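Local coordinates for calcium-regulated actin-bundling protein (Dictyostelium discoideum, PDB 4X3N), which bundles actin filaments in a calcium-regulated manner and may contribute to the structure and reorganization of filopodia and pseudopodia during cell movement, at residues L84-D89 / Y200-A205; N194-A199 / K234-F239; S243-V248 / E285-Y290. All coordinates share one frame; numbering follows the deposited sequence.

Contact 1: L84-D89 / Y200-A205; sequences LVFKYD and YEEEKA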
ATOM      1  N   LEU A  84      16.205   7.891  12.509  1.00 28.00           N
ATOM      2  CA  LEU A  84      16.910   7.639  13.742  1.00 29.09           C
ATOM      3  C   LEU A  84      16.393   6.331  14.367  1.00 27.93           C
ATOM      4  O   LEU A  84      15.172   6.147  14.557  1.00 23.58           O
ATOM      5  CB  LEU A  84      16.736   8.842  14.676  1.00 33.62           C
ATOM      6  CG  LEU A  84      17.295  10.135  14.083  1.00 36.43           C
ATOM      7  CD1 LEU A  84      16.733  11.330  14.843  1.00 36.92           C
ATOM      8  CD2 LEU A  84      18.822  10.120  14.074  1.00 37.48           C
ATOM      9  N   VAL A  85      17.323   5.447  14.713  1.00 27.21           N
ATOM     10  CA  VAL A  85      16.930   4.122  15.230  1.00 27.80           C
ATOM     11  C   VAL A  85      16.040   4.167  16.442  1.00 25.93           C
ATOM     12  O   VAL A  85      15.209   3.315  16.584  1.00 22.75           O
ATOM     13  CB  VAL A  85      18.126   3.175  15.497  1.00 33.16           C
ATOM     14  CG1 VAL A  85      18.945   2.996  14.217  1.00 38.22           C
ATOM     15  CG2 VAL A  85      19.014   3.698  16.575  1.00 32.61           C
ATOM     16  N   PHE A  86      16.215   5.158  17.312  1.00 25.72           N
ATOM     17  CA  PHE A  86      15.455   5.248  18.554  1.00 26.29           C
ATOM     18  C   PHE A  86      14.050   5.738  18.362  1.00 26.97           C
ATOM     19  O   PHE A  86      13.272   5.779  19.324  1.00 28.60           O
ATOM     20  CB  PHE A  86      16.186   6.105  19.626  1.00 25.59           C
ATOM     21  CG  PHE A  86      16.377   7.529  19.252  1.00 27.42           C
ATOM     22  CD1 PHE A  86      15.390   8.458  19.530  1.00 27.11           C
ATOM     23  CD2 PHE A  86      17.563   7.967  18.655  1.00 32.73           C
ATOM     24  CE1 PHE A  86      15.550   9.784  19.219  1.00 27.72           C
ATOM     25  CE2 PHE A  86      17.750   9.307  18.346  1.00 29.91           C
ATOM     26  CZ  PHE A  86      16.726  10.214  18.608  1.00 30.65           C
ATOM     27  N   LYS A  87      13.689   6.072  17.139  1.00 28.95           N
ATOM     28  CA  LYS A  87      12.300   6.447  16.817  1.00 28.39           C
ATOM     29  C   LYS A  87      11.659   5.361  15.931  1.00 29.76           C
ATOM     30  O   LYS A  87      10.594   5.536  15.361  1.00 28.99           O
ATOM     31  CB  LYS A  87      12.297   7.745  16.081  1.00 31.00           C
ATOM     32  CG  LYS A  87      13.002   8.873  16.824  1.00 38.53           C
ATOM     33  CD  LYS A  87      13.188  10.078  15.900  1.00 44.46           C
ATOM     34  CE  LYS A  87      11.872  10.834  15.762  1.00 48.95           C
ATOM     35  NZ  LYS A  87      11.443  11.358  17.113  1.00 50.81           N
ATOM     36  N   TYR A  88      12.303   4.223  15.795  1.00 28.21           N
ATOM     37  CA  TYR A  88      11.805   3.249  14.853  1.00 25.37           C
ATOM     38  C   TYR A  88      11.040   2.178  15.583  1.00 26.31           C
ATOM     39  O   TYR A  88      11.590   1.576  16.460  1.00 25.99           O
ATOM     40  CB  TYR A  88      13.024   2.722  14.088  1.00 25.13           C
ATOM     41  CG  TYR A  88      12.731   1.556  13.261  1.00 23.83           C
ATOM     42  CD1 TYR A  88      11.768   1.626  12.270  1.00 23.78           C
ATOM     43  CD2 TYR A  88      13.396   0.336  13.467  1.00 24.86           C
ATOM     44  CE1 TYR A  88      11.519   0.537  11.471  1.00 23.04           C
ATOM     45  CE2 TYR A  88      13.109  -0.761  12.704  1.00 22.12           C
ATOM     46  CZ  TYR A  88      12.157  -0.655  11.738  1.00 21.50           C
ATOM     47  OH  TYR A  88      11.861  -1.695  10.963  1.00 22.43           O
ATOM     48  N   ASP A  89       9.772   1.917  15.240  1.00 25.36           N
ATOM     49  CA  ASP A  89       9.045   0.798  15.802  1.00 26.46           C
ATOM     50  C   ASP A  89       9.255  -0.349  14.776  1.00 25.24           C
ATOM     51  O   ASP A  89       8.944  -0.225  13.586  1.00 25.88           O
ATOM     52  CB  ASP A  89       7.558   1.074  15.934  1.00 28.92           C
ATOM     53  CG  ASP A  89       7.230   2.231  16.869  1.00 31.70           C
ATOM     54  OD1 ASP A  89       7.840   2.338  17.935  1.00 28.28           O
ATOM     55  OD2 ASP A  89       6.328   3.022  16.517  1.00 35.15           O
ATOM     56  N   TYR A 200      15.083   8.742  26.574  1.00 27.55           N
ATOM     57  CA  TYR A 200      16.381   9.431  26.770  1.00 26.54           C
ATOM     58  C   TYR A 200      16.925  10.157  25.537  1.00 24.81           C
ATOM     59  O   TYR A 200      17.301  11.335  25.595  1.00 24.29           O
ATOM     60  CB  TYR A 200      17.413   8.448  27.301  1.00 26.88           C
ATOM     61  CG  TYR A 200      18.868   8.923  27.273  1.00 27.70           C
ATOM     62  CD1 TYR A 200      19.380   9.779  28.259  1.00 28.60           C
ATOM     63  CD2 TYR A 200      19.747   8.428  26.333  1.00 28.72           C
ATOM     64  CE1 TYR A 200      20.706  10.158  28.259  1.00 27.55           C
ATOM     65  CE2 TYR A 200      21.087   8.789  26.326  1.00 31.55           C
ATOM     66  CZ  TYR A 200      21.558   9.653  27.281  1.00 31.91           C
ATOM     67  OH  TYR A 200      22.880  10.016  27.219  1.00 30.81           O
ATOM     68  N   GLU A 201      16.922   9.486  24.401  1.00 22.79           N
ATOM     69  CA  GLU A 201      17.398  10.130  23.176  1.00 22.63           C
ATOM     70  C   GLU A 201      16.438  11.186  22.700  1.00 24.44           C
ATOM     71  O   GLU A 201      16.858  12.167  22.105  1.00 24.49           O
ATOM     72  CB  GLU A 201      17.642   9.130  22.065  1.00 24.01           C
ATOM     73  CG  GLU A 201      18.680   8.121  22.426  1.00 24.60           C
ATOM     74  CD  GLU A 201      20.136   8.577  22.255  1.00 25.46           C
ATOM     75  OE1 GLU A 201      20.440   9.749  22.049  1.00 24.95           O
ATOM     76  OE2 GLU A 201      20.984   7.689  22.388  1.00 29.53           O
ATOM     77  N   GLU A 202      15.136  11.070  22.998  1.00 24.94           N
ATOM     78  CA  GLU A 202      14.236  12.171  22.520  1.00 25.25           C
ATOM     79  C   GLU A 202      14.458  13.432  23.308  1.00 27.09           C
ATOM     80  O   GLU A 202      14.465  14.555  22.770  1.00 28.22           O
ATOM     81  CB  GLU A 202      12.755  11.743  22.531  1.00 28.13           C
ATOM     82  CG  GLU A 202      12.396  10.993  21.239  1.00 30.73           C
ATOM     83  CD  GLU A 202      11.043  10.310  21.280  1.00 36.32           C
ATOM     84  OE1 GLU A 202      10.437  10.314  22.380  1.00 40.05           O
ATOM     85  OE2 GLU A 202      10.613   9.769  20.221  1.00 35.93           O
ATOM     86  N   GLU A 203      14.622  13.268  24.588  1.00 25.91           N
ATOM     87  CA  GLU A 203      14.921  14.412  25.405  1.00 30.07           C
ATOM     88  C   GLU A 203      16.289  15.058  25.078  1.00 32.51           C
ATOM     89  O   GLU A 203      16.443  16.230  25.179  1.00 34.09           O
ATOM     90  CB  GLU A 203      14.977  13.957  26.831  1.00 30.47           C
ATOM     91  CG  GLU A 203      15.509  14.979  27.818  1.00 33.24           C
ATOM     92  CD  GLU A 203      14.553  16.125  28.017  1.00 35.20           C
ATOM     93  OE1 GLU A 203      13.544  16.239  27.283  1.00 37.31           O
ATOM     94  OE2 GLU A 203      14.835  16.964  28.895  1.00 41.97           O
ATOM     95  N   LYS A 204      17.309  14.256  24.847  1.00 30.44           N
ATOM     96  CA  LYS A 204      18.578  14.762  24.393  1.00 31.45           C
ATOM     97  C   LYS A 204      18.371  15.625  23.166  1.00 33.77           C
ATOM     98  O   LYS A 204      18.857  16.747  23.117  1.00 33.82           O
ATOM     99  CB  LYS A 204      19.455  13.590  24.034  1.00 29.96           C
ATOM    100  CG  LYS A 204      20.859  13.762  24.478  1.00 38.37           C
ATOM    101  CD  LYS A 204      21.767  12.691  23.896  1.00 40.06           C
ATOM    102  CE  LYS A 204      22.541  12.103  25.028  1.00 42.79           C
ATOM    103  NZ  LYS A 204      23.440  11.065  24.475  1.00 45.04           N
ATOM    104  N   ALA A 205      17.626  15.109  22.182  1.00 33.22           N
ATOM    105  CA  ALA A 205      17.381  15.819  20.948  1.00 35.65           C
ATOM    106  C   ALA A 205      16.482  17.019  21.082  1.00 40.12           C
ATOM    107  O   ALA A 205      16.622  17.990  20.321  1.00 40.22           O
ATOM    108  CB  ALA A 205      16.854  14.906  19.876  1.00 36.08           C
TER

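Contact 2: N194-A199 / K234-F239; sequences NKRIRA and KEQLNF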
ATOM      1  N   ASN A 194      14.405  -0.504  25.238  1.00 23.24           N
ATOM      2  CA  ASN A 194      14.201   0.310  24.062  1.00 24.14           C
ATOM      3  C   ASN A 194      13.325   1.512  24.381  1.00 25.97           C
ATOM      4  O   ASN A 194      13.621   2.654  23.978  1.00 22.00           O
ATOM      5  CB  ASN A 194      13.586  -0.474  22.938  1.00 26.06           C
ATOM      6  CG  ASN A 194      14.583  -1.477  22.377  1.00 26.76           C
ATOM      7  OD1 ASN A 194      15.771  -1.233  22.408  1.00 26.56           O
ATOM      8  ND2 ASN A 194      14.101  -2.599  21.917  1.00 29.05           N
ATOM      9  N   LYS A 195      12.262   1.276  25.124  1.00 25.21           N
ATOM     10  CA  LYS A 195      11.405   2.395  25.421  1.00 25.83           C
ATOM     11  C   LYS A 195      12.190   3.456  26.211  1.00 24.79           C
ATOM     12  O   LYS A 195      12.024   4.605  25.980  1.00 24.55           O
ATOM     13  CB  LYS A 195      10.189   1.858  26.146  1.00 31.87           C
ATOM     14  CG  LYS A 195       9.129   2.880  26.449  1.00 42.80           C
ATOM     15  CD  LYS A 195       7.805   2.250  26.966  1.00 51.05           C
ATOM     16  CE  LYS A 195       7.668   2.151  28.504  1.00 56.61           C
ATOM     17  NZ  LYS A 195       8.081   3.308  29.371  1.00 56.60           N
ATOM     18  N   ARG A 196      13.008   3.082  27.177  1.00 22.74           N
ATOM     19  CA  ARG A 196      13.769   4.079  27.949  1.00 23.33           C
ATOM     20  C   ARG A 196      14.865   4.771  27.112  1.00 23.62           C
ATOM     21  O   ARG A 196      15.144   5.928  27.298  1.00 22.13           O
ATOM     22  CB  ARG A 196      14.375   3.422  29.147  1.00 24.01           C
ATOM     23  CG  ARG A 196      13.384   2.867  30.177  1.00 27.42           C
ATOM     24  CD  ARG A 196      12.393   3.970  30.610  1.00 30.76           C
ATOM     25  NE  ARG A 196      11.304   3.370  31.358  1.00 42.74           N
ATOM     26  CZ  ARG A 196      10.629   3.921  32.387  1.00 45.33           C
ATOM     27  NH1 ARG A 196      10.876   5.156  32.827  1.00 40.85           N
ATOM     28  NH2 ARG A 196       9.668   3.210  32.978  1.00 47.04           N
ATOM     29  N   ILE A 197      15.438   4.047  26.158  1.00 21.98           N
ATOM     30  CA  ILE A 197      16.392   4.606  25.234  1.00 22.79           C
ATOM     31  C   ILE A 197      15.733   5.663  24.395  1.00 23.28           C
ATOM     32  O   ILE A 197      16.285   6.769  24.223  1.00 24.90           O
ATOM     33  CB  ILE A 197      16.949   3.517  24.292  1.00 23.36           C
ATOM     34  CG1 ILE A 197      17.976   2.651  25.014  1.00 27.82           C
ATOM     35  CG2 ILE A 197      17.548   4.199  23.078  1.00 24.26           C
ATOM     36  CD1 ILE A 197      18.340   1.352  24.290  1.00 29.43           C
ATOM     37  N   ARG A 198      14.544   5.368  23.846  1.00 25.78           N
ATOM     38  CA  ARG A 198      13.785   6.416  23.074  1.00 22.83           C
ATOM     39  C   ARG A 198      13.521   7.640  23.945  1.00 22.60           C
ATOM     40  O   ARG A 198      13.750   8.722  23.526  1.00 21.56           O
ATOM     41  CB  ARG A 198      12.471   5.877  22.504  1.00 24.72           C
ATOM     42  CG  ARG A 198      11.454   6.916  21.965  1.00 24.97           C
ATOM     43  CD  ARG A 198      10.274   6.270  21.221  1.00 24.57           C
ATOM     44  NE  ARG A 198      10.752   5.263  20.289  1.00 28.76           N
ATOM     45  CZ  ARG A 198       9.984   4.485  19.520  1.00 32.79           C
ATOM     46  NH1 ARG A 198       8.667   4.574  19.561  1.00 32.30           N
ATOM     47  NH2 ARG A 198      10.547   3.623  18.690  1.00 32.60           N
ATOM     48  N   ALA A 199      12.960   7.446  25.128  1.00 24.42           N
ATOM     49  CA  ALA A 199      12.688   8.552  26.037  1.00 25.63           C
ATOM     50  C   ALA A 199      13.969   9.392  26.257  1.00 26.62           C
ATOM     51  O   ALA A 199      13.938  10.613  26.119  1.00 28.90           O
ATOM     52  CB  ALA A 199      12.197   8.010  27.376  1.00 27.40           C
ATOM     53  N   LYS A 234      17.948   9.197  32.182  1.00 25.59           N
ATOM     54  CA  LYS A 234      19.114   8.351  32.090  1.00 26.58           C
ATOM     55  C   LYS A 234      19.073   7.400  33.260  1.00 26.00           C
ATOM     56  O   LYS A 234      19.319   6.214  33.131  1.00 22.36           O
ATOM     57  CB  LYS A 234      20.405   9.149  32.064  1.00 28.69           C
ATOM     58  CG  LYS A 234      21.656   8.253  32.013  1.00 29.45           C
ATOM     59  CD  LYS A 234      21.463   7.195  30.929  1.00 30.97           C
ATOM     60  CE  LYS A 234      22.694   6.886  30.100  1.00 32.64           C
ATOM     61  NZ  LYS A 234      23.576   6.066  30.937  1.00 31.53           N
ATOM     62  N   GLU A 235      18.681   7.902  34.423  1.00 24.54           N
ATOM     63  CA  GLU A 235      18.510   7.014  35.539  1.00 25.90           C
ATOM     64  C   GLU A 235      17.535   5.836  35.242  1.00 23.49           C
ATOM     65  O   GLU A 235      17.780   4.691  35.600  1.00 23.66           O
ATOM     66  CB  GLU A 235      18.034   7.820  36.762  1.00 30.35           C
ATOM     67  CG  GLU A 235      17.790   6.971  38.005  1.00 33.59           C
ATOM     68  CD  GLU A 235      17.292   7.816  39.201  1.00 36.83           C
ATOM     69  OE1 GLU A 235      17.946   7.812  40.255  1.00 31.12           O
ATOM     70  OE2 GLU A 235      16.236   8.463  39.062  1.00 38.10           O
ATOM     71  N   GLN A 236      16.408   6.146  34.653  1.00 23.81           N
ATOM     72  CA  GLN A 236      15.391   5.142  34.380  1.00 25.49           C
ATOM     73  C   GLN A 236      15.976   4.112  33.392  1.00 26.99           C
ATOM     74  O   GLN A 236      15.738   2.907  33.506  1.00 26.98           O
ATOM     75  CB  GLN A 236      14.175   5.816  33.782  1.00 28.91           C
ATOM     76  CG  GLN A 236      13.335   6.669  34.749  1.00 31.03           C
ATOM     77  CD  GLN A 236      12.682   5.823  35.822  1.00 38.11           C
ATOM     78  OE1 GLN A 236      12.204   4.682  35.572  1.00 38.08           O
ATOM     79  NE2 GLN A 236      12.619   6.378  37.040  1.00 43.49           N
ATOM     80  N   LEU A 237      16.744   4.592  32.427  1.00 25.40           N
ATOM     81  CA  LEU A 237      17.406   3.674  31.460  1.00 25.50           C
ATOM     82  C   LEU A 237      18.362   2.753  32.180  1.00 24.83           C
ATOM     83  O   LEU A 237      18.296   1.518  32.040  1.00 25.84           O
ATOM     84  CB  LEU A 237      18.101   4.508  30.395  1.00 25.78           C
ATOM     85  CG  LEU A 237      18.928   3.814  29.322  1.00 24.14           C
ATOM     86  CD1 LEU A 237      18.181   2.694  28.693  1.00 28.07           C
ATOM     87  CD2 LEU A 237      19.310   4.825  28.263  1.00 24.45           C
ATOM     88  N   ASN A 238      19.234   3.323  33.001  1.00 25.59           N
ATOM     89  CA  ASN A 238      20.167   2.510  33.794  1.00 26.21           C
ATOM     90  C   ASN A 238      19.494   1.428  34.597  1.00 27.59           C
ATOM     91  O   ASN A 238      19.969   0.294  34.666  1.00 30.68           O
ATOM     92  CB  ASN A 238      20.981   3.375  34.738  1.00 26.41           C
ATOM     93  CG  ASN A 238      21.930   4.353  34.020  1.00 31.10           C
ATOM     94  OD1 ASN A 238      22.353   4.161  32.874  1.00 31.13           O
ATOM     95  ND2 ASN A 238      22.303   5.405  34.740  1.00 31.30           N
ATOM     96  N   PHE A 239      18.347   1.743  35.194  1.00 27.07           N
ATOM     97  CA  PHE A 239      17.640   0.748  35.983  1.00 28.63           C
ATOM     98  C   PHE A 239      16.969  -0.275  35.048  1.00 25.61           C
ATOM     99  O   PHE A 239      16.922  -1.462  35.360  1.00 27.25           O
ATOM    100  CB  PHE A 239      16.619   1.387  36.964  1.00 29.49           C
ATOM    101  CG  PHE A 239      17.219   1.822  38.317  1.00 34.78           C
ATOM    102  CD1 PHE A 239      17.189   0.958  39.421  1.00 32.73           C
ATOM    103  CD2 PHE A 239      17.811   3.079  38.487  1.00 34.75           C
ATOM    104  CE1 PHE A 239      17.715   1.348  40.652  1.00 35.84           C
ATOM    105  CE2 PHE A 239      18.348   3.471  39.732  1.00 38.78           C
ATOM    106  CZ  PHE A 239      18.311   2.602  40.810  1.00 36.29           C
TER

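Contact 3: S243-V248 / E285-Y290; sequences SAEAAV and EKKKRY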
ATOM      1  N   SER A 243      17.098  -4.428  35.087  1.00 26.82           N
ATOM      2  CA  SER A 243      15.978  -5.333  35.070  1.00 28.56           C
ATOM      3  C   SER A 243      16.138  -6.297  33.953  1.00 26.10           C
ATOM      4  O   SER A 243      15.799  -7.465  34.114  1.00 26.90           O
ATOM      5  CB  SER A 243      14.664  -4.649  34.879  1.00 31.81           C
ATOM      6  OG  SER A 243      14.642  -3.602  35.806  1.00 46.16           O
ATOM      7  N   ALA A 244      16.511  -5.777  32.787  1.00 25.21           N
ATOM      8  CA  ALA A 244      16.633  -6.665  31.588  1.00 26.71           C
ATOM      9  C   ALA A 244      17.604  -7.764  31.887  1.00 24.19           C
ATOM     10  O   ALA A 244      17.379  -8.935  31.557  1.00 28.57           O
ATOM     11  CB  ALA A 244      17.127  -5.906  30.373  1.00 25.28           C
ATOM     12  N   GLU A 245      18.734  -7.357  32.452  1.00 24.32           N
ATOM     13  CA  GLU A 245      19.822  -8.279  32.705  1.00 29.01           C
ATOM     14  C   GLU A 245      19.434  -9.379  33.649  1.00 30.14           C
ATOM     15  O   GLU A 245      19.775 -10.557  33.446  1.00 27.35           O
ATOM     16  CB  GLU A 245      21.059  -7.536  33.248  1.00 29.79           C
ATOM     17  CG  GLU A 245      22.183  -8.518  33.564  1.00 34.75           C
ATOM     18  CD  GLU A 245      23.580  -7.883  33.605  1.00 37.35           C
ATOM     19  OE1 GLU A 245      23.759  -6.682  33.405  1.00 37.69           O
ATOM     20  OE2 GLU A 245      24.539  -8.598  33.862  1.00 45.66           O
ATOM     21  N   ALA A 246      18.696  -9.013  34.688  1.00 29.66           N
ATOM     22  CA  ALA A 246      18.199  -9.996  35.640  1.00 30.20           C
ATOM     23  C   ALA A 246      17.213 -10.910  34.977  1.00 27.77           C
ATOM     24  O   ALA A 246      17.160 -12.114  35.234  1.00 26.08           O
ATOM     25  CB  ALA A 246      17.549  -9.318  36.858  1.00 28.39           C
ATOM     26  N   ALA A 247      16.370 -10.370  34.146  1.00 25.24           N
ATOM     27  CA  ALA A 247      15.388 -11.221  33.550  1.00 26.19           C
ATOM     28  C   ALA A 247      16.090 -12.172  32.537  1.00 27.98           C
ATOM     29  O   ALA A 247      15.758 -13.359  32.437  1.00 29.05           O
ATOM     30  CB  ALA A 247      14.354 -10.383  32.843  1.00 28.29           C
ATOM     31  N   VAL A 248      17.018 -11.638  31.770  1.00 27.67           N
ATOM     32  CA  VAL A 248      17.773 -12.487  30.774  1.00 28.59           C
ATOM     33  C   VAL A 248      18.486 -13.645  31.482  1.00 31.48           C
ATOM     34  O   VAL A 248      18.323 -14.816  31.094  1.00 27.94           O
ATOM     35  CB  VAL A 248      18.741 -11.629  29.960  1.00 25.72           C
ATOM     36  CG1 VAL A 248      19.766 -12.464  29.229  1.00 26.60           C
ATOM     37  CG2 VAL A 248      17.926 -10.822  28.949  1.00 28.31           C
ATOM     38  N   GLU A 285      24.799  -5.642  23.517  1.00 27.47           N
ATOM     39  CA  GLU A 285      24.791  -4.445  22.665  1.00 31.66           C
ATOM     40  C   GLU A 285      24.275  -3.235  23.443  1.00 29.77           C
ATOM     41  O   GLU A 285      24.897  -2.163  23.512  1.00 26.89           O
ATOM     42  CB  GLU A 285      23.885  -4.696  21.437  1.00 35.74           C
ATOM     43  CG  GLU A 285      24.058  -3.728  20.268  1.00 41.93           C
ATOM     44  CD  GLU A 285      25.442  -3.788  19.691  1.00 46.55           C
ATOM     45  OE1 GLU A 285      26.085  -4.839  19.863  1.00 51.58           O
ATOM     46  OE2 GLU A 285      25.898  -2.786  19.094  1.00 47.58           O
ATOM     47  N   LYS A 286      23.158  -3.439  24.107  1.00 29.23           N
ATOM     48  CA  LYS A 286      22.588  -2.353  24.867  1.00 27.71           C
ATOM     49  C   LYS A 286      23.537  -1.853  25.915  1.00 28.77           C
ATOM     50  O   LYS A 286      23.654  -0.625  26.080  1.00 28.68           O
ATOM     51  CB  LYS A 286      21.223  -2.755  25.449  1.00 26.60           C
ATOM     52  CG  LYS A 286      20.099  -2.714  24.403  1.00 26.57           C
ATOM     53  CD  LYS A 286      19.026  -3.734  24.698  1.00 26.02           C
ATOM     54  CE  LYS A 286      17.653  -3.293  24.134  1.00 28.02           C
ATOM     55  NZ  LYS A 286      17.522  -3.300  22.648  1.00 27.62           N
ATOM     56  N   LYS A 287      24.184  -2.761  26.658  1.00 32.14           N
ATOM     57  CA  LYS A 287      25.026  -2.336  27.825  1.00 35.18           C
ATOM     58  C   LYS A 287      26.214  -1.574  27.338  1.00 35.71           C
ATOM     59  O   LYS A 287      26.614  -0.560  27.895  1.00 36.87           O
ATOM     60  CB  LYS A 287      25.502  -3.537  28.646  1.00 34.21           C
ATOM     61  CG  LYS A 287      24.427  -4.062  29.542  1.00 36.23           C
ATOM     62  CD  LYS A 287      24.776  -5.391  30.198  1.00 38.68           C
ATOM     63  CE  LYS A 287      25.795  -5.247  31.316  1.00 40.42           C
ATOM     64  NZ  LYS A 287      26.137  -6.618  31.829  1.00 42.50           N
ATOM     65  N   LYS A 288      26.768  -2.075  26.254  1.00 39.64           N
ATOM     66  CA  LYS A 288      27.914  -1.443  25.611  1.00 35.96           C
ATOM     67  C   LYS A 288      27.580   0.019  25.306  1.00 38.12           C
ATOM     68  O   LYS A 288      28.362   0.909  25.632  1.00 37.69           O
ATOM     69  CB  LYS A 288      28.277  -2.306  24.413  1.00 37.71           C
ATOM     70  CG  LYS A 288      28.920  -1.752  23.160  1.00 43.34           C
ATOM     71  CD  LYS A 288      29.639  -2.949  22.514  1.00 49.04           C
ATOM     72  CE  LYS A 288      29.442  -3.054  21.015  1.00 52.05           C
ATOM     73  NZ  LYS A 288      30.503  -2.254  20.343  1.00 52.22           N
ATOM     74  N   ARG A 289      26.384   0.269  24.785  1.00 38.05           N
ATOM     75  CA  ARG A 289      26.021   1.580  24.235  1.00 36.92           C
ATOM     76  C   ARG A 289      25.449   2.523  25.306  1.00 34.06           C
ATOM     77  O   ARG A 289      25.695   3.693  25.272  1.00 29.02           O
ATOM     78  CB  ARG A 289      25.099   1.338  23.022  1.00 44.21           C
ATOM     79  CG  ARG A 289      24.361   2.534  22.440  1.00 53.69           C
ATOM     80  CD  ARG A 289      25.040   3.117  21.211  1.00 63.53           C
ATOM     81  NE  ARG A 289      24.297   4.268  20.651  1.00 73.64           N
ATOM     82  CZ  ARG A 289      24.275   5.518  21.148  1.00 79.86           C
ATOM     83  NH1 ARG A 289      24.963   5.842  22.248  1.00 80.58           N
ATOM     84  NH2 ARG A 289      23.557   6.471  20.525  1.00 76.39           N
ATOM     85  N   TYR A 290      24.700   2.009  26.262  1.00 31.44           N
ATOM     86  CA  TYR A 290      23.998   2.854  27.228  1.00 33.71           C
ATOM     87  C   TYR A 290      24.305   2.575  28.693  1.00 34.08           C
ATOM     88  O   TYR A 290      23.793   3.296  29.564  1.00 36.78           O
ATOM     89  CB  TYR A 290      22.494   2.719  26.979  1.00 28.03           C
ATOM     90  CG  TYR A 290      22.060   3.381  25.700  1.00 25.38           C
ATOM     91  CD1 TYR A 290      22.042   4.758  25.586  1.00 27.59           C
ATOM     92  CD2 TYR A 290      21.659   2.654  24.614  1.00 24.56           C
ATOM     93  CE1 TYR A 290      21.651   5.374  24.439  1.00 27.16           C
ATOM     94  CE2 TYR A 290      21.279   3.262  23.440  1.00 25.37           C
ATOM     95  CZ  TYR A 290      21.249   4.626  23.359  1.00 28.67           C
ATOM     96  OH  TYR A 290      20.848   5.287  22.217  1.00 30.48           O
TER

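Contact 1: L84-D89 / Y200-A205
Phe86 lays one face of its ring on the CB methylene of Glu201, in a CH-pi contact. CB lies 3.3 Å from the ring centroid and 7° off the ring normal, so all six ring carbons meet it at similar distances. The ring is directed there by its first torsion, which sets CG between the backbone N and the carbonyl carbon (chi1 63°). At the rim, near the ring plane, Glu202 CG approaches Phe86 CE1 at 3.9 Å. Glu201 itself folds back at chi2 (-81°), carrying its carboxylate away from the loop to Tyr290, which hydrogen-bonds OE2.

The next residue, Lys87, adds the ionic part of the interface. Its chain kinks at chi3 and chi4 and swings NZ to 3.6 Å from Glu202 OE2, a long salt bridge at the margin of the contact. The turn that presents both residues is closed by Lys87 N bonding to Leu84 O at 3.0 Å. Further along, Asp89 OD1 pairs with Arg198, whose NE also binds the Phe86 carbonyl.

The segment belongs to the loop that runs from helix 61-79 to strand 93-95. While Phe86 leans on helix 181-211, Val85 and Tyr88 pack back on helix 61-79, so the loop has side chains on both helices.

Contact 2: N194-A199 / K234-F239
Arg196 overlaps Gln236 along much of its length, its aliphatic part crossing the base of the glutamine and its guanidinium turned with one face toward the amide oxygen. The two flat groups are 27° apart, and Gln236 OE1 sits over that face, 3.1 Å from Arg196 NH1. The approach is over the face, at an angle too poor for a hydrogen bond, so the pair is a close polar contact and no more. The firm polar partner of the arginine lies on its own helix: NE forms a salt bridge with Glu192 OE2, one turn back, which helps to fix the rotation of the guanidinium. A bend at chi2 turns the chain so that it can reach this partner while still lying against the glutamine.

Closer to the helix axes the contact becomes apolar. Arg196 CB rests on Leu237 CA at 3.8 Å, where the two backbones come closest. Leu237 holds CG trans to its backbone N (chi1 176°), which sends CD1 inward to Ile197 CG1 at 3.7 Å.

Helices 181-211 and 232-255 run antiparallel here, their local axes 8.8 Å apart and crossing at -162°, as in a helical hairpin. Gln236 and the end of Arg196 lie toward the outer edge of the interface. Ile197 and Leu237 turn to its inner side, where both meet Tyr290 of helix 273-290, whose backbone O is bonded by Lys234 NZ, while Leu237 also touches Val193 and Tyr200 of helix 181-211.

Contact 3: S243-V248 / E285-Y290
Lys287 NZ donates to Glu245 OE1 at 2.9 Å, a salt bridge that spans two neighbouring helices of an up-down-up three-helix bundle. The bundle is made of helices 181-211, 232-255 and 273-290, and the bond ties the last two together at the surface. The ammonium comes from above the carboxylate, 40° out of its plane, and also stands 3.3 Å from Glu245 OE2, so that both oxygens lie near the positive charge. The other oxygen has a partner of its own: OE2 pairs with Arg249, one turn further along the same helix. Flanked by two cations, the carboxylate is probably held firmly in its ionised form.

The backbones are well separated here, with the nearest CA atoms, those of Glu245 and Lys287, 9.3 Å apart. Two long side chains therefore have to bridge the gap. Glu245 is fully stretched, its CG trans to the backbone N (chi1 178°), whereas Lys287 bends at chi3 (74°) and meets it at about a right angle.

Beneath the ion pair the helices are joined by apolar side chains. Ala244 and Val248 face inward: the alanine touches Leu283 of helix 273-290 and Val193 of helix 181-211, and the valine rests on Met279 and Leu190 of the same two helices. Lys286 leaves its helix on a different side from the bridging lysine, roughly a quarter turn away, and bonds to Asn194 OD1 of helix 181-211. In the ion pair itself the methylene chain takes part as well, since Lys287 CE passes 3.3 Å from Glu245 OE1.

Contacts 2 and 3 lie within one helical bundle: both use helix 232-255, and their centres are about 11 Å apart. Contact 1, also about 11 Å from contact 2 but about 18 Å from contact 3, centre to centre, joins the outer side of helix 181-211 to the loop 84-89. Along the chain the segments of contacts 1 and 2 alternate, and contact 3 opens only after both have closed. Helix 181-211 is shared by contacts 1 and 2, and Tyr290, at the end of helix 273-290, touches residues of both. Together the contacts connect the C-terminal helices to one another and to the N-terminal part of the protein.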